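Local structure of abietadiene synthase, chloroplastic (Abies grandis, 3S9V) at residues E30-I33 with E34-I37; R287-K290 with E291-K294. The protein belongs to the terpene synthase family, a mainly helical chloroplast enzyme that combines a terpene synthase N-terminal domain with a metal-binding domain. All blocks are in the same frame, centred on the assembly; numbering follows the deposited sequence.

Contact 1. Residues E30-I33 with E34-I37; sequences EKRI and ETLI
Glu30 to Ile37 run through the first turns of helix 29-46, with the amides of Glu34, Thr35, Leu36 and Ile37 bonding in turn to the carbonyls of Glu30, Lys31, Arg32 and Ile33. The Leu36 N to Arg32 O bond, 2.8 Å long, is the straightest of the four, at 172° about its hydrogen. Lys31 O takes a second donor as well: Thr35 OG1 lies 2.9 Å from Lys31 O and reaches it from above the carbonyl plane, while Thr35 N comes in closer to that plane. The threonine can do this because its first torsion of -60° sets OG1 beside its own backbone N and opposite the carbonyl carbon, with CG2 anti to N. This is the familiar way for a threonine inside an alpha helix to satisfy its hydroxyl, sharing the carbonyl one turn earlier with its own amide. Next to it, Arg32 runs over Leu36. The arginine chain leaves anti to the backbone N and then bends at chi2 (53°), which lays the guanidinium across the leucine: Leu36 CD2 sits over the centre of one face, 4.1 Å from Arg32 CZ, and Thr35 CG2 meets the edge at NH1. Arg32 NE makes a salt bridge with Glu465 of helix 461-491, and Leu36 touches that glutamate too. On another flank Ile33 and Ile37 lie side by side and point the same way, with Ile33 CG2 3.9 Å from Ile37 CD1. Ile37 CG1 also presses on the backbone, 3.0 Å from Ile33 O.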
loop_
_atom_site.group_PDB
_atom_site.type_symbol
_atom_site.label_atom_id
_atom_site.label_comp_id
_atom_site.label_asym_id
_atom_site.label_seq_id
_atom_site.Cartn_x
_atom_site.Cartn_y
_atom_site.Cartn_z
ATOM N N GLU A 30 17.294 9.443 19.367
ATOM C CA GLU A 30 18.026 8.361 18.724
ATOM C C GLU A 30 17.900 7.086 19.552
ATOM O O GLU A 30 17.774 5.987 19.006
ATOM C CB GLU A 30 19.500 8.727 18.561
ATOM C CG GLU A 30 20.290 7.702 17.767
ATOM C CD GLU A 30 19.833 7.599 16.316
ATOM O OE1 GLU A 30 20.208 6.614 15.644
ATOM O OE2 GLU A 30 19.108 8.503 15.846
ATOM N N LYS A 31 17.935 7.237 20.873
ATOM C CA LYS A 31 17.805 6.091 21.761
ATOM C C LYS A 31 16.366 5.599 21.703
ATOM O O LYS A 31 16.109 4.397 21.719
ATOM C CB LYS A 31 18.155 6.476 23.199
ATOM C CG LYS A 31 17.947 5.351 24.205
ATOM C CD LYS A 31 18.045 5.868 25.630
ATOM C CE LYS A 31 17.717 4.782 26.643
ATOM N NZ LYS A 31 17.745 5.302 28.040
ATOM N N ARG A 32 15.431 6.540 21.637
ATOM C CA ARG A 32 14.020 6.203 21.568
ATOM C C ARG A 32 13.761 5.387 20.297
ATOM O O ARG A 32 13.003 4.415 20.318
ATOM C CB ARG A 32 13.174 7.484 21.572
ATOM C CG ARG A 32 11.662 7.256 21.505
ATOM C CD ARG A 32 11.164 6.289 22.592
ATOM N NE ARG A 32 9.702 6.277 22.676
ATOM C CZ ARG A 32 8.983 5.328 23.274
ATOM N NH1 ARG A 32 9.584 4.297 23.851
ATOM N NH2 ARG A 32 7.656 5.409 23.290
ATOM N N ILE A 33 14.403 5.792 19.200
ATOM C CA ILE A 33 14.275 5.109 17.917
ATOM C C ILE A 33 14.776 3.674 18.056
ATOM O O ILE A 33 14.157 2.733 17.557
ATOM C CB ILE A 33 15.095 5.847 16.817
ATOM C CG1 ILE A 33 14.392 7.153 16.438
ATOM C CG2 ILE A 33 15.286 4.950 15.589
ATOM C CD1 ILE A 33 15.157 8.003 15.452
ATOM N N GLU A 34 15.899 3.509 18.743
ATOM C CA GLU A 34 16.463 2.184 18.946
ATOM C C GLU A 34 15.495 1.346 19.789
ATOM O O GLU A 34 15.251 0.170 19.502
ATOM C CB GLU A 34 17.823 2.308 19.643
ATOM C CG GLU A 34 18.570 0.988 19.838
ATOM C CD GLU A 34 20.064 1.187 20.106
ATOM O OE1 GLU A 34 20.416 1.949 21.036
ATOM O OE2 GLU A 34 20.885 0.574 19.381
ATOM N N THR A 35 14.935 1.967 20.821
ATOM C CA THR A 35 13.999 1.294 21.709
ATOM C C THR A 35 12.782 0.810 20.930
ATOM O O THR A 35 12.411 -0.360 21.003
ATOM C CB THR A 35 13.534 2.245 22.836
ATOM O OG1 THR A 35 14.672 2.673 23.589
ATOM C CG2 THR A 35 12.558 1.544 23.768
ATOM N N LEU A 36 12.165 1.718 20.187
ATOM C CA LEU A 36 10.994 1.381 19.398
ATOM C C LEU A 36 11.264 0.224 18.446
ATOM O O LEU A 36 10.432 -0.671 18.287
ATOM C CB LEU A 36 10.528 2.609 18.620
ATOM C CG LEU A 36 9.835 3.653 19.497
ATOM C CD1 LEU A 36 9.730 4.989 18.776
ATOM C CD2 LEU A 36 8.458 3.137 19.862
ATOM N N ILE A 37 12.438 0.237 17.827
ATOM C CA ILE A 37 12.806 -0.807 16.885
ATOM C C ILE A 37 12.915 -2.175 17.541
ATOM O O ILE A 37 12.475 -3.174 16.975
ATOM C CB ILE A 37 14.142 -0.476 16.168
ATOM C CG1 ILE A 37 13.968 0.764 15.288
ATOM C CG2 ILE A 37 14.574 -1.633 15.290
ATOM C CD1 ILE A 37 15.215 1.150 14.519
#

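Contact 2. Residues R287-K290 with E291-K294; sequences RHFK and EEIK
Ile293 N donates to Phe289 O across 2.9 Å, with an angle of 167° at the hydrogen. One residue on, Lys294 N bonds to Lys290 O at 3.0 Å, more bent at 140°. Lys290 sends its own side chain the other way: bends at chi3 and chi4 curl it back until NZ makes a weak 3.4 Å hydrogen bond to Arg287 O. The polar end of Lys294 instead carries on along the helix to a salt bridge with Asp298. Glu292 doubles back on the start of the turn. Its bend at chi2 (59°) carries OE1 to 3.2 Å from Phe289 CA and 3.5 Å from Phe289 CB, near the plane of the phenylalanine ring and at its edge. A carboxylate lying beside the first turn of a helix would probably be favoured by the helix dipole, although OE1 and the nearby Phe289 O are two acceptors with no hydrogen bond between them. The apolar side is Ile293, whose CG1 stands 3.2 Å from Phe289 O, on the same carbonyl that receives its amide. That branch also passes Phe289 CB at 4.3 Å, and the isoleucine is buried against Val277 and Val280 of helix 269-282. His288 CB lies over the centre of one face of the Phe289 ring, 3.7 Å above the ring plane, while Ile40 and Lys41 of helix 29-46 also touch the Phe289 side chain. The arrangement is the N-terminal end of an alpha helix reached through a short 3-10 segment: Phe289 holds the N-cap position of helix 290-301, giving its carbonyl to the first turn and packing its side chain against helices 29-46 and 461-491, and the helix start itself lies in the terpene synthase N-terminal domain.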
loop_
_atom_site.group_PDB
_atom_site.type_symbol
_atom_site.label_atom_id
_atom_site.label_comp_id
_atom_site.label_asym_id
_atom_site.label_seq_id
_atom_site.Cartn_x
_atom_site.Cartn_y
_atom_site.Cartn_z
ATOM N N ARG A 287 12.706 -0.727 6.515
ATOM C CA ARG A 287 14.114 -1.113 6.373
ATOM C C ARG A 287 14.691 -1.637 7.680
ATOM O O ARG A 287 15.669 -2.390 7.683
ATOM C CB ARG A 287 14.970 0.060 5.873
ATOM C CG ARG A 287 15.218 1.175 6.892
ATOM C CD ARG A 287 16.073 2.286 6.281
ATOM N NE ARG A 287 16.465 3.319 7.243
ATOM C CZ ARG A 287 15.648 4.251 7.720
ATOM N NH1 ARG A 287 14.380 4.294 7.334
ATOM N NH2 ARG A 287 16.104 5.151 8.579
ATOM N N HIS A 288 14.077 -1.244 8.792
ATOM C CA HIS A 288 14.535 -1.656 10.111
ATOM C C HIS A 288 14.101 -3.064 10.523
ATOM O O HIS A 288 14.519 -3.554 11.573
ATOM C CB HIS A 288 14.028 -0.674 11.167
ATOM C CG HIS A 288 14.449 0.743 10.935
ATOM N ND1 HIS A 288 15.770 1.135 10.924
ATOM C CD2 HIS A 288 13.722 1.866 10.732
ATOM C CE1 HIS A 288 15.838 2.440 10.726
ATOM N NE2 HIS A 288 14.609 2.907 10.607
ATOM N N PHE A 289 13.280 -3.723 9.708
ATOM C CA PHE A 289 12.782 -5.052 10.069
ATOM C C PHE A 289 12.786 -6.059 8.933
ATOM O O PHE A 289 11.864 -6.864 8.815
ATOM C CB PHE A 289 11.350 -4.924 10.581
ATOM C CG PHE A 289 11.135 -3.748 11.473
ATOM C CD1 PHE A 289 11.560 -3.774 12.801
ATOM C CD2 PHE A 289 10.533 -2.595 10.980
ATOM C CE1 PHE A 289 11.386 -2.662 13.626
ATOM C CE2 PHE A 289 10.356 -1.481 11.792
ATOM C CZ PHE A 289 10.785 -1.516 13.125
ATOM N N LYS A 290 13.815 -6.034 8.103
ATOM C CA LYS A 290 13.866 -6.952 6.979
ATOM C C LYS A 290 13.769 -8.428 7.351
ATOM O O LYS A 290 13.069 -9.190 6.678
ATOM C CB LYS A 290 15.113 -6.672 6.136
ATOM C CG LYS A 290 15.050 -5.294 5.471
ATOM C CD LYS A 290 16.024 -5.144 4.304
ATOM C CE LYS A 290 17.480 -5.128 4.759
ATOM N NZ LYS A 290 17.807 -3.939 5.600
ATOM N N GLU A 291 14.441 -8.827 8.425
ATOM C CA GLU A 291 14.422 -10.220 8.870
ATOM C C GLU A 291 13.055 -10.637 9.402
ATOM O O GLU A 291 12.640 -11.782 9.228
ATOM C CB GLU A 291 15.460 -10.448 9.973
ATOM C CG GLU A 291 16.905 -10.242 9.563
ATOM C CD GLU A 291 17.841 -10.226 10.762
ATOM O OE1 GLU A 291 17.803 -9.239 11.530
ATOM O OE2 GLU A 291 18.603 -11.204 10.944
ATOM N N GLU A 292 12.366 -9.706 10.059
ATOM C CA GLU A 292 11.053 -9.980 10.628
ATOM C C GLU A 292 10.003 -10.085 9.535
ATOM O O GLU A 292 9.148 -10.972 9.564
ATOM C CB GLU A 292 10.643 -8.869 11.600
ATOM C CG GLU A 292 11.467 -8.785 12.874
ATOM C CD GLU A 292 12.942 -8.553 12.616
ATOM O OE1 GLU A 292 13.281 -7.611 11.865
ATOM O OE2 GLU A 292 13.763 -9.312 13.176
ATOM N N ILE A 293 10.071 -9.164 8.578
ATOM C CA ILE A 293 9.134 -9.132 7.464
ATOM C C ILE A 293 9.322 -10.405 6.650
ATOM O O ILE A 293 8.367 -10.953 6.099
ATOM C CB ILE A 293 9.386 -7.883 6.585
ATOM C CG1 ILE A 293 9.036 -6.625 7.382
ATOM C CG2 ILE A 293 8.587 -7.963 5.288
ATOM C CD1 ILE A 293 9.318 -5.319 6.652
ATOM N N LYS A 294 10.562 -10.885 6.601
ATOM C CA LYS A 294 10.894 -12.100 5.859
ATOM C C LYS A 294 10.228 -13.294 6.531
ATOM O O LYS A 294 9.566 -14.102 5.879
ATOM C CB LYS A 294 12.413 -12.284 5.845
ATOM C CG LYS A 294 12.968 -13.034 4.649
ATOM C CD LYS A 294 12.898 -14.534 4.821
ATOM C CE LYS A 294 13.571 -15.238 3.650
ATOM N NZ LYS A 294 13.551 -16.719 3.801
#

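How the contacts relate
Starting from the N terminus, contact 1 comes first, a local set of interactions three to four residues apart wholly within helix 29-46, so it closes no long loop. Some 250 residues later, contact 2 closes the turn that leads from the loop after helix 269-282 into helix 290-301. The two are in series, neither nested nor crossed, with centres about 16 Å apart. They nevertheless touch: Ile37 O is 3.6 Å from Phe289 CE1, and Ile37 CD1 is 3.6 Å from His288 ND1. Helix 461-491 joins both, since its Leu466 packs on Ile33 and on Phe289, while Asp470 forms a salt bridge with Arg287.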